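Side-chain contact in bacterioferritin (Rhodobacter capsulatus, PDB 1JGC), which probably stores iron, oxidising Fe(2+) with dioxygen at a ferroxidase centre and depositing the ferric mineral inside a heme-containing shell of 24 subunits: residues I59-F64 against I114-I119. Numbering follows the deposited sequence.
Sequences IARILF and IVSKNI
Arg61 sends CG anti to its own backbone nitrogen (chi1 -180°) and bends once, at chi2 (62°), before running extended to the guanidinium, which this path delivers beside Ser116 on the facing helix. Ser116 in turn holds OG anti to its carbonyl carbon and beside its backbone nitrogen, where the guanidinium edge reaches it. The guanidinium grips that single oxygen side-on with two nitrogens: Arg61 NE donates to Ser116 OG at 2.9 Å, fairly straight, while the bond from Arg61 NH2 to the same OG, 3.1 Å long, is more bent. OG lies close to the guanidinium plane, at its edge. Val115 comes over one face, its CG1 3.6 Å from Arg61 CZ and offset toward the rim. Nearer the backbone of Arg61, Ile119 packs its CD1 against the methylenes, 3.8 Å from Arg61 CG. The two helices belong to the ferritin four-helix bundle. Here the last turns of helix 38-64 meet the first turns of helix 114-144, nearly antiparallel at 166°, with the short segment axes 11.7 Å apart, so that the long arginine does the bridging. Asp113, just before 114-119, ties the pair together, its OD1 in a salt bridge with Arg61 NH2 and its OD2 hydrogen-bonded to Ser116 OG. Arg61 NH1 reaches across the subunit boundary to a salt bridge with Glu128 of a neighbouring subunit. A leucine in place of Arg61 would probably leave Asp113 and Glu128 of the neighbouring subunit without their positive partner and Ser116 OG without two donors.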
loop_
_atom_site.group_PDB
_atom_site.type_symbol
_atom_site.label_atom_id
_atom_site.label_comp_id
_atom_site.label_asym_id
_atom_site.label_seq_id
_atom_site.Cartn_x
_atom_site.Cartn_y
_atom_site.Cartn_z
ATOM N N ILE A 59 28.897 -28.922 26.447
ATOM C CA ILE A 59 29.817 -29.646 25.590
ATOM C C ILE A 59 30.816 -28.655 25.001
ATOM O O ILE A 59 32.001 -28.954 24.881
ATOM C CB ILE A 59 29.065 -30.360 24.450
ATOM C CG1 ILE A 59 28.206 -31.485 25.030
ATOM C CG2 ILE A 59 30.053 -30.897 23.419
ATOM C CD1 ILE A 59 27.295 -32.145 24.026
ATOM N N ALA A 60 30.337 -27.470 24.639
ATOM C CA ALA A 60 31.211 -26.452 24.061
ATOM C C ALA A 60 32.258 -25.980 25.066
ATOM O O ALA A 60 33.421 -25.777 24.723
ATOM C CB ALA A 60 30.388 -25.264 23.565
ATOM N N ARG A 61 31.846 -25.815 26.314
ATOM C CA ARG A 61 32.770 -25.366 27.339
ATOM C C ARG A 61 33.825 -26.434 27.579
ATOM O O ARG A 61 34.992 -26.122 27.814
ATOM C CB ARG A 61 32.022 -25.076 28.634
ATOM C CG ARG A 61 32.901 -24.593 29.763
ATOM C CD ARG A 61 33.574 -23.276 29.436
ATOM N NE ARG A 61 34.396 -22.820 30.554
ATOM C CZ ARG A 61 35.186 -21.755 30.517
ATOM N NH1 ARG A 61 35.265 -21.021 29.412
ATOM N NH2 ARG A 61 35.913 -21.434 31.579
ATOM N N ILE A 62 33.419 -27.695 27.520
ATOM C CA ILE A 62 34.355 -28.787 27.731
ATOM C C ILE A 62 35.421 -28.801 26.636
ATOM O O ILE A 62 36.607 -28.933 26.919
ATOM C CB ILE A 62 33.632 -30.145 27.752
ATOM C CG1 ILE A 62 32.873 -30.306 29.073
ATOM C CG2 ILE A 62 34.631 -31.272 27.542
ATOM C CD1 ILE A 62 32.037 -31.575 29.160
ATOM N N LEU A 63 35.002 -28.661 25.386
ATOM C CA LEU A 63 35.957 -28.670 24.287
ATOM C C LEU A 63 36.920 -27.497 24.396
ATOM O O LEU A 63 38.109 -27.640 24.154
ATOM C CB LEU A 63 35.227 -28.629 22.946
ATOM C CG LEU A 63 34.510 -29.916 22.541
ATOM C CD1 LEU A 63 33.760 -29.690 21.240
ATOM C CD2 LEU A 63 35.521 -31.035 22.390
ATOM N N PHE A 64 36.404 -26.333 24.766
ATOM C CA PHE A 64 37.250 -25.162 24.908
ATOM C C PHE A 64 38.332 -25.397 25.962
ATOM O O PHE A 64 39.470 -24.975 25.782
ATOM C CB PHE A 64 36.412 -23.950 25.301
ATOM C CG PHE A 64 37.226 -22.743 25.633
ATOM C CD1 PHE A 64 38.028 -22.145 24.674
ATOM C CD2 PHE A 64 37.207 -22.209 26.917
ATOM C CE1 PHE A 64 38.802 -21.027 24.992
ATOM C CE2 PHE A 64 37.973 -21.101 27.240
ATOM C CZ PHE A 64 38.775 -20.508 26.275
ATOM N N ILE A 114 36.341 -18.686 36.697
ATOM C CA ILE A 114 35.207 -17.769 36.706
ATOM C C ILE A 114 34.088 -18.101 35.724
ATOM O O ILE A 114 32.926 -18.212 36.112
ATOM C CB ILE A 114 35.691 -16.332 36.437
ATOM C CG1 ILE A 114 36.797 -15.972 37.439
ATOM C CG2 ILE A 114 34.522 -15.360 36.502
ATOM C CD1 ILE A 114 36.385 -16.075 38.902
ATOM N N VAL A 115 34.433 -18.258 34.453
ATOM C CA VAL A 115 33.436 -18.561 33.441
ATOM C C VAL A 115 32.696 -19.865 33.726
ATOM O O VAL A 115 31.462 -19.902 33.692
ATOM C CB VAL A 115 34.066 -18.620 32.040
ATOM C CG1 VAL A 115 32.989 -18.905 31.005
ATOM C CG2 VAL A 115 34.767 -17.302 31.737
ATOM N N SER A 116 33.421 -20.939 34.008
ATOM C CA SER A 116 32.751 -22.201 34.311
ATOM C C SER A 116 31.859 -22.057 35.552
ATOM O O SER A 116 30.799 -22.673 35.643
ATOM C CB SER A 116 33.773 -23.317 34.527
ATOM O OG SER A 116 34.458 -23.602 33.321
ATOM N N LYS A 117 32.289 -21.234 36.500
ATOM C CA LYS A 117 31.517 -21.013 37.712
ATOM C C LYS A 117 30.164 -20.395 37.363
ATOM O O LYS A 117 29.116 -20.858 37.825
ATOM C CB LYS A 117 32.273 -20.081 38.662
ATOM C CG LYS A 117 31.559 -19.840 39.971
ATOM C CD LYS A 117 32.058 -18.580 40.667
ATOM C CE LYS A 117 31.714 -17.345 39.857
ATOM N NZ LYS A 117 31.947 -16.091 40.623
ATOM N N ASN A 118 30.186 -19.344 36.547
ATOM C CA ASN A 118 28.949 -18.686 36.159
ATOM C C ASN A 118 28.022 -19.587 35.360
ATOM O O ASN A 118 26.812 -19.416 35.403
ATOM C CB ASN A 118 29.237 -17.404 35.382
ATOM C CG ASN A 118 29.874 -16.343 36.247
ATOM O OD1 ASN A 118 29.650 -16.308 37.458
ATOM N ND2 ASN A 118 30.665 -15.467 35.637
ATOM N N ILE A 119 28.577 -20.541 34.624
ATOM C CA ILE A 119 27.730 -21.451 33.873
ATOM C C ILE A 119 26.918 -22.261 34.883
ATOM O O ILE A 119 25.717 -22.471 34.705
ATOM C CB ILE A 119 28.553 -22.400 32.993
ATOM C CG1 ILE A 119 29.122 -21.629 31.800
ATOM C CG2 ILE A 119 27.689 -23.564 32.532
ATOM C CD1 ILE A 119 29.997 -22.464 30.889
#